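Local coordinates for uncharacterized protein (Sphaerobacter thermophilus, PDB 5TGN) that is of unknown function but has a SnoaL-like domain of the NTF2 clan, whose fold often encloses a small-molecule pocket, and assembles as four copies, at residues 48-51 against 52-56; 66-70 against 71-75. All coordinates share one frame; numbering follows the deposited sequence.

Contact 1 (48-51 against 52-56)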
ATOM      1  N   ALA A  48       0.025  14.649  -9.959  1.00 21.07           N
ATOM      2  CA  ALA A  48       0.321  13.495  -9.116  1.00 20.59           C
ATOM      3  C   ALA A  48      -0.941  12.712  -8.788  1.00 19.80           C
ATOM      4  O   ALA A  48      -0.928  11.475  -8.783  1.00 16.26           O
ATOM      5  CB  ALA A  48       0.999  13.944  -7.818  1.00 14.58           C
ATOM      6  N   ILE A  49      -2.023  13.420  -8.447  1.00 17.62           N
ATOM      7  CA  ILE A  49      -3.291  12.755  -8.197  1.00 16.23           C
ATOM      8  C   ILE A  49      -3.734  11.986  -9.431  1.00 19.25           C
ATOM      9  O   ILE A  49      -4.130  10.823  -9.341  1.00 21.38           O
ATOM     10  CB  ILE A  49      -4.341  13.790  -7.744  1.00 18.14           C
ATOM     11  CG1 ILE A  49      -4.040  14.272  -6.307  1.00 21.88           C
ATOM     12  CG2 ILE A  49      -5.759  13.240  -7.863  1.00 14.99           C
ATOM     13  CD1 ILE A  49      -4.810  15.552  -5.908  1.00 20.97           C
ATOM     14  N   ALA A  50      -3.638  12.607 -10.611  1.00 20.38           N
ATOM     15  CA  ALA A  50      -4.030  11.917 -11.834  1.00 20.07           C
ATOM     16  C   ALA A  50      -3.224  10.643 -12.023  1.00 23.58           C
ATOM     17  O   ALA A  50      -3.774   9.614 -12.418  1.00 21.35           O
ATOM     18  CB  ALA A  50      -3.867  12.839 -13.046  1.00 19.81           C
ATOM     19  N   ALA A  51      -1.920  10.694 -11.732  1.00 18.29           N
ATOM     20  CA  ALA A  51      -1.063   9.524 -11.898  1.00 21.68           C
ATOM     21  C   ALA A  51      -1.475   8.411 -10.951  1.00 18.21           C
ATOM     22  O   ALA A  51      -1.528   7.236 -11.345  1.00 17.25           O
ATOM     23  CB  ALA A  51       0.407   9.911 -11.653  1.00 19.13           C
ATOM     24  N   PHE A  52      -1.744   8.757  -9.684  1.00 16.30           N
ATOM     25  CA  PHE A  52      -2.199   7.756  -8.730  1.00 15.83           C
ATOM     26  C   PHE A  52      -3.451   7.053  -9.230  1.00 17.95           C
ATOM     27  O   PHE A  52      -3.538   5.818  -9.217  1.00 17.63           O
ATOM     28  CB  PHE A  52      -2.453   8.411  -7.370  1.00 18.88           C
ATOM     29  CG  PHE A  52      -3.168   7.512  -6.397  1.00 20.36           C
ATOM     30  CD1 PHE A  52      -2.478   6.488  -5.730  1.00 15.15           C
ATOM     31  CD2 PHE A  52      -4.528   7.698  -6.136  1.00 17.69           C
ATOM     32  CE1 PHE A  52      -3.168   5.630  -4.816  1.00 14.65           C
ATOM     33  CE2 PHE A  52      -5.203   6.875  -5.217  1.00 17.73           C
ATOM     34  CZ  PHE A  52      -4.507   5.854  -4.553  1.00 16.03           C
ATOM     35  N   ILE A  53      -4.436   7.832  -9.686  1.00 15.28           N
ATOM     36  CA  ILE A  53      -5.705   7.262 -10.114  1.00 19.48           C
ATOM     37  C   ILE A  53      -5.524   6.392 -11.347  1.00 22.26           C
ATOM     38  O   ILE A  53      -6.102   5.307 -11.434  1.00 18.93           O
ATOM     39  CB  ILE A  53      -6.713   8.396 -10.360  1.00 23.21           C
ATOM     40  CG1 ILE A  53      -7.137   8.958  -8.998  1.00 26.14           C
ATOM     41  CG2 ILE A  53      -7.909   7.913 -11.193  1.00 21.31           C
ATOM     42  CD1 ILE A  53      -7.953  10.136  -9.118  1.00 29.61           C
ATOM     43  N   GLU A  54      -4.706   6.839 -12.306  1.00 15.34           N
ATOM     44  CA  GLU A  54      -4.449   6.056 -13.508  1.00 22.48           C
ATOM     45  C   GLU A  54      -3.696   4.758 -13.209  1.00 19.13           C
ATOM     46  O   GLU A  54      -3.785   3.810 -13.993  1.00 20.99           O
ATOM     47  CB  GLU A  54      -3.676   6.916 -14.525  1.00 22.09           C
ATOM     48  CG  GLU A  54      -4.625   7.802 -15.362  1.00 50.71           C
ATOM     49  CD  GLU A  54      -3.983   9.088 -15.909  1.00 63.64           C
ATOM     50  OE1 GLU A  54      -4.716   9.851 -16.584  1.00 66.41           O
ATOM     51  OE2 GLU A  54      -2.774   9.348 -15.662  1.00 66.91           O
ATOM     52  N   ALA A  55      -2.978   4.683 -12.088  1.00 17.70           N
ATOM     53  CA  ALA A  55      -2.235   3.473 -11.741  1.00 21.09           C
ATOM     54  C   ALA A  55      -3.112   2.350 -11.169  1.00 20.31           C
ATOM     55  O   ALA A  55      -2.620   1.217 -11.023  1.00 19.46           O
ATOM     56  CB  ALA A  55      -1.123   3.836 -10.756  1.00 18.15           C
ATOM     57  N   ALA A  56      -4.389   2.628 -10.872  1.00 18.68           N
ATOM     58  CA  ALA A  56      -5.308   1.626 -10.322  1.00 22.26           C
ATOM     59  C   ALA A  56      -5.624   0.529 -11.339  1.00 21.99           C
ATOM     60  O   ALA A  56      -5.713   0.790 -12.540  1.00 22.09           O
ATOM     61  CB  ALA A  56      -6.622   2.294  -9.896  1.00 23.40           C
TER
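Ala48 O, Ile49 O and Ala50 O each take the amide N-H four residues on, from Phe52, Ile53 and Glu54 in turn, and Ile53 N meets Ile49 O at 3.0 Å with an N-H...O angle of 166°. The next step, Ala55 N to Ala51 O, is weak, bent to 132°. Ile49 and Ile53 then lie alongside each other, pointing the same way. The CG2 branch of Ile49 touches the CD1 tip of Ile53 at 4.0 Å, while CG1 of Ile53 passes 3.6 Å from Ile49 O. Helix 22-26 and strand 33-37 take up this apolar side. Phe52 has CG anti to its own nitrogen (chi1 169°), which carries the ring away from the preceding turn to meet Tyr43 and the side chains of Ile35 and Ala37. Arg41 of the second subunit makes a cation-pi contact with Phe52 and also bonds to its carbonyl oxygen. Glu54, on the exposed side, runs back beside the preceding turn, with CB 3.4 Å from Ala50 O; its OE2 also comes near that oxygen, but both are acceptors and no bond forms. This is the i to i+4 pattern of an alpha-helix near its C-terminal end, here helix 46-54 packed on the sheet of an NTF2-like fold.

Contact 2 (66-70 against 71-75); sequences ERTMG and THRVV
Gly70 N and Arg73 O, joined by a weak hydrogen bond, close the tight turn of a beta hairpin between strands 60-69 and 73-81, whose local axes run 171° apart. Thr71 and His72 are the two corner residues, with backbone angles close to those of a type I turn, and the CG2 methyl of Thr71 sits over the rim of one face of the His72 ring. Arg73 follows with an extended chain from CG to NE that runs out on the face shared with Thr68 and Val75. The last torsion, near a right angle (chi4 -92°), turns the guanidinium so that Val75 CG2 lies over the rim of one face, and NH1 approaches Thr68 CG2 obliquely at 4.1 Å. Arg73 also lies against Ile93 and Asp95 of strand 88-97, and against Arg73 of the fourth subunit. Val74, paired with Met69 (a selenomethionine) in a non-hydrogen-bonded position, faces the other way, toward helix 6-18. Its CG1 comes 3.5 Å from Thr68 O, the same oxygen that its CA approaches in a C-H...O contact. Val75 then pairs with Thr68: its N donates to Thr68 O at 3.1 Å, and the two side chains cross at an angle, Val75 CG2 touching Thr68 CB at 3.8 Å. A glycine in place of Thr68 has neither CB nor the CG2 methyl, and would probably leave a gap beside Val75 CG2 and Arg73 NH1. At Val75 the pairing shifts into a classic beta bulge, because Arg67 and Thr68 both face it. Val75 O accepts two amides, Arg67 N at 2.8 Å nearly along the C=O axis and Thr68 N at 3.2 Å in the carbonyl plane on a lone pair.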
ATOM      1  N   GLU A  66     -22.259   6.253   3.460  1.00 33.00           N
ATOM      2  CA  GLU A  66     -21.817   7.581   3.860  1.00 36.58           C
ATOM      3  C   GLU A  66     -21.818   7.579   5.382  1.00 40.39           C
ATOM      4  O   GLU A  66     -22.869   7.695   6.009  1.00 49.28           O
ATOM      5  CB  GLU A  66     -22.737   8.640   3.239  1.00 36.06           C
ATOM      6  CG  GLU A  66     -23.225   8.189   1.827  1.00 43.63           C
ATOM      7  CD  GLU A  66     -23.843   9.289   0.937  1.00 54.42           C
ATOM      8  OE1 GLU A  66     -24.694  10.077   1.426  1.00 50.59           O
ATOM      9  OE2 GLU A  66     -23.492   9.340  -0.275  1.00 50.09           O
ATOM     10  N   ARG A  67     -20.640   7.389   5.980  1.00 33.50           N
ATOM     11  CA  ARG A  67     -20.530   7.274   7.437  1.00 39.29           C
ATOM     12  C   ARG A  67     -20.555   8.634   8.134  1.00 43.67           C
ATOM     13  O   ARG A  67     -21.101   8.758   9.236  1.00 44.94           O
ATOM     14  CB  ARG A  67     -19.240   6.545   7.822  1.00 35.83           C
ATOM     15  CG  ARG A  67     -19.137   5.138   7.277  1.00 37.39           C
ATOM     16  CD  ARG A  67     -20.132   4.213   7.937  1.00 36.23           C
ATOM     17  NE  ARG A  67     -19.869   2.834   7.557  1.00 54.47           N
ATOM     18  CZ  ARG A  67     -20.782   1.869   7.496  1.00 60.14           C
ATOM     19  NH1 ARG A  67     -20.410   0.645   7.127  1.00 63.77           N
ATOM     20  NH2 ARG A  67     -22.056   2.123   7.789  1.00 54.44           N
ATOM     21  N   THR A  68     -19.922   9.642   7.542  1.00 36.16           N
ATOM     22  CA  THR A  68     -19.870  10.996   8.083  1.00 43.19           C
ATOM     23  C   THR A  68     -20.169  11.924   6.926  1.00 39.85           C
ATOM     24  O   THR A  68     -19.600  11.754   5.842  1.00 33.06           O
ATOM     25  CB  THR A  68     -18.483  11.361   8.663  1.00 37.16           C
ATOM     26  OG1 THR A  68     -18.242  10.685   9.895  1.00 39.91           O
ATOM     27  CG2 THR A  68     -18.333  12.871   8.887  1.00 38.48           C
HETATM   28  N   MSE A  69     -21.062  12.882   7.143  1.00 40.22           N
HETATM   29  CA  MSE A  69     -21.195  13.956   6.180  1.00 44.11           C
HETATM   30  C   MSE A  69     -21.455  15.278   6.883  1.00 43.43           C
HETATM   31  O   MSE A  69     -22.299  15.401   7.781  1.00 48.40           O
HETATM   32  CB  MSE A  69     -22.276  13.624   5.160  1.00 51.74           C
HETATM   33  CG  MSE A  69     -23.533  14.451   5.240  1.00 78.29           C
HETATM   34 SE   MSE A  69     -24.878  13.668   4.082  1.00100.72          SE
HETATM   35  CE  MSE A  69     -24.400  11.771   4.281  1.00 86.05           C
ATOM     36  N   GLY A  70     -20.651  16.263   6.496  1.00 41.41           N
ATOM     37  CA  GLY A  70     -20.752  17.603   7.025  1.00 44.83           C
ATOM     38  C   GLY A  70     -20.219  18.564   5.991  1.00 42.11           C
ATOM     39  O   GLY A  70     -19.806  18.162   4.902  1.00 37.98           O
ATOM     40  N   THR A  71     -20.215  19.849   6.351  1.00 44.92           N
ATOM     41  CA  THR A  71     -19.787  20.879   5.409  1.00 51.44           C
ATOM     42  C   THR A  71     -18.342  20.687   4.967  1.00 41.66           C
ATOM     43  O   THR A  71     -17.997  21.008   3.825  1.00 44.16           O
ATOM     44  CB  THR A  71     -19.953  22.262   6.035  1.00 47.45           C
ATOM     45  OG1 THR A  71     -21.225  22.341   6.671  1.00 56.21           O
ATOM     46  CG2 THR A  71     -19.830  23.364   4.969  1.00 47.34           C
ATOM     47  N   HIS A  72     -17.484  20.162   5.847  1.00 36.81           N
ATOM     48  CA  HIS A  72     -16.055  20.159   5.585  1.00 31.69           C
ATOM     49  C   HIS A  72     -15.388  18.795   5.703  1.00 31.95           C
ATOM     50  O   HIS A  72     -14.196  18.691   5.409  1.00 26.38           O
ATOM     51  CB  HIS A  72     -15.360  21.156   6.518  1.00 36.71           C
ATOM     52  CG  HIS A  72     -15.996  22.519   6.494  1.00 44.55           C
ATOM     53  ND1 HIS A  72     -16.863  22.956   7.474  1.00 46.07           N
ATOM     54  CD2 HIS A  72     -15.934  23.514   5.577  1.00 42.96           C
ATOM     55  CE1 HIS A  72     -17.282  24.175   7.177  1.00 53.63           C
ATOM     56  NE2 HIS A  72     -16.736  24.535   6.029  1.00 50.30           N
ATOM     57  N   ARG A  73     -16.107  17.743   6.083  1.00 29.96           N
ATOM     58  CA  ARG A  73     -15.463  16.440   6.167  1.00 27.75           C
ATOM     59  C   ARG A  73     -16.461  15.368   5.777  1.00 28.26           C
ATOM     60  O   ARG A  73     -17.625  15.428   6.176  1.00 24.52           O
ATOM     61  CB  ARG A  73     -14.906  16.182   7.569  1.00 37.14           C
ATOM     62  CG  ARG A  73     -14.126  14.879   7.726  1.00 36.30           C
ATOM     63  CD  ARG A  73     -13.421  14.860   9.094  1.00 41.68           C
ATOM     64  NE  ARG A  73     -12.742  13.592   9.365  1.00 48.18           N
ATOM     65  CZ  ARG A  73     -13.300  12.559  10.002  1.00 57.83           C
ATOM     66  NH1 ARG A  73     -14.558  12.638  10.443  1.00 52.95           N
ATOM     67  NH2 ARG A  73     -12.604  11.440  10.196  1.00 60.10           N
ATOM     68  N   VAL A  74     -16.014  14.394   4.982  1.00 19.76           N
ATOM     69  CA  VAL A  74     -16.862  13.263   4.606  1.00 19.30           C
ATOM     70  C   VAL A  74     -16.059  11.976   4.791  1.00 19.77           C
ATOM     71  O   VAL A  74     -14.899  11.895   4.363  1.00 24.26           O
ATOM     72  CB  VAL A  74     -17.352  13.392   3.149  1.00 22.58           C
ATOM     73  CG1 VAL A  74     -18.139  12.162   2.739  1.00 20.61           C
ATOM     74  CG2 VAL A  74     -18.214  14.656   2.970  1.00 26.03           C
ATOM     75  N   VAL A  75     -16.681  10.967   5.394  1.00 20.89           N
ATOM     76  CA  VAL A  75     -16.142   9.614   5.424  1.00 19.41           C
ATOM     77  C   VAL A  75     -17.082   8.699   4.653  1.00 22.36           C
ATOM     78  O   VAL A  75     -18.262   8.568   5.013  1.00 22.88           O
ATOM     79  CB  VAL A  75     -15.946   9.114   6.857  1.00 20.08           C
ATOM     80  CG1 VAL A  75     -15.339   7.699   6.864  1.00 20.52           C
ATOM     81  CG2 VAL A  75     -15.086  10.100   7.653  1.00 25.19           C
TER

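Contact 1 and contact 2 follow one another along the chain and sit on opposite sides of its centre: their centres are 24 Å apart, and their nearest atoms, about 15 Å apart, do not touch. The helix of contact 1 lies against strand 33-37 near one margin of the curved sheet, whereas the hairpin of contact 2 forms the other margin, with strand 60-69 outermost within the chain. Contact 1 meets the second and third subunits, while contact 2 reaches the fourth through Arg73. A bound glycerol, probably from the crystallisation liquor, lies about 5 Å from the Phe52 side chain of contact 1; it may mark a pocket there.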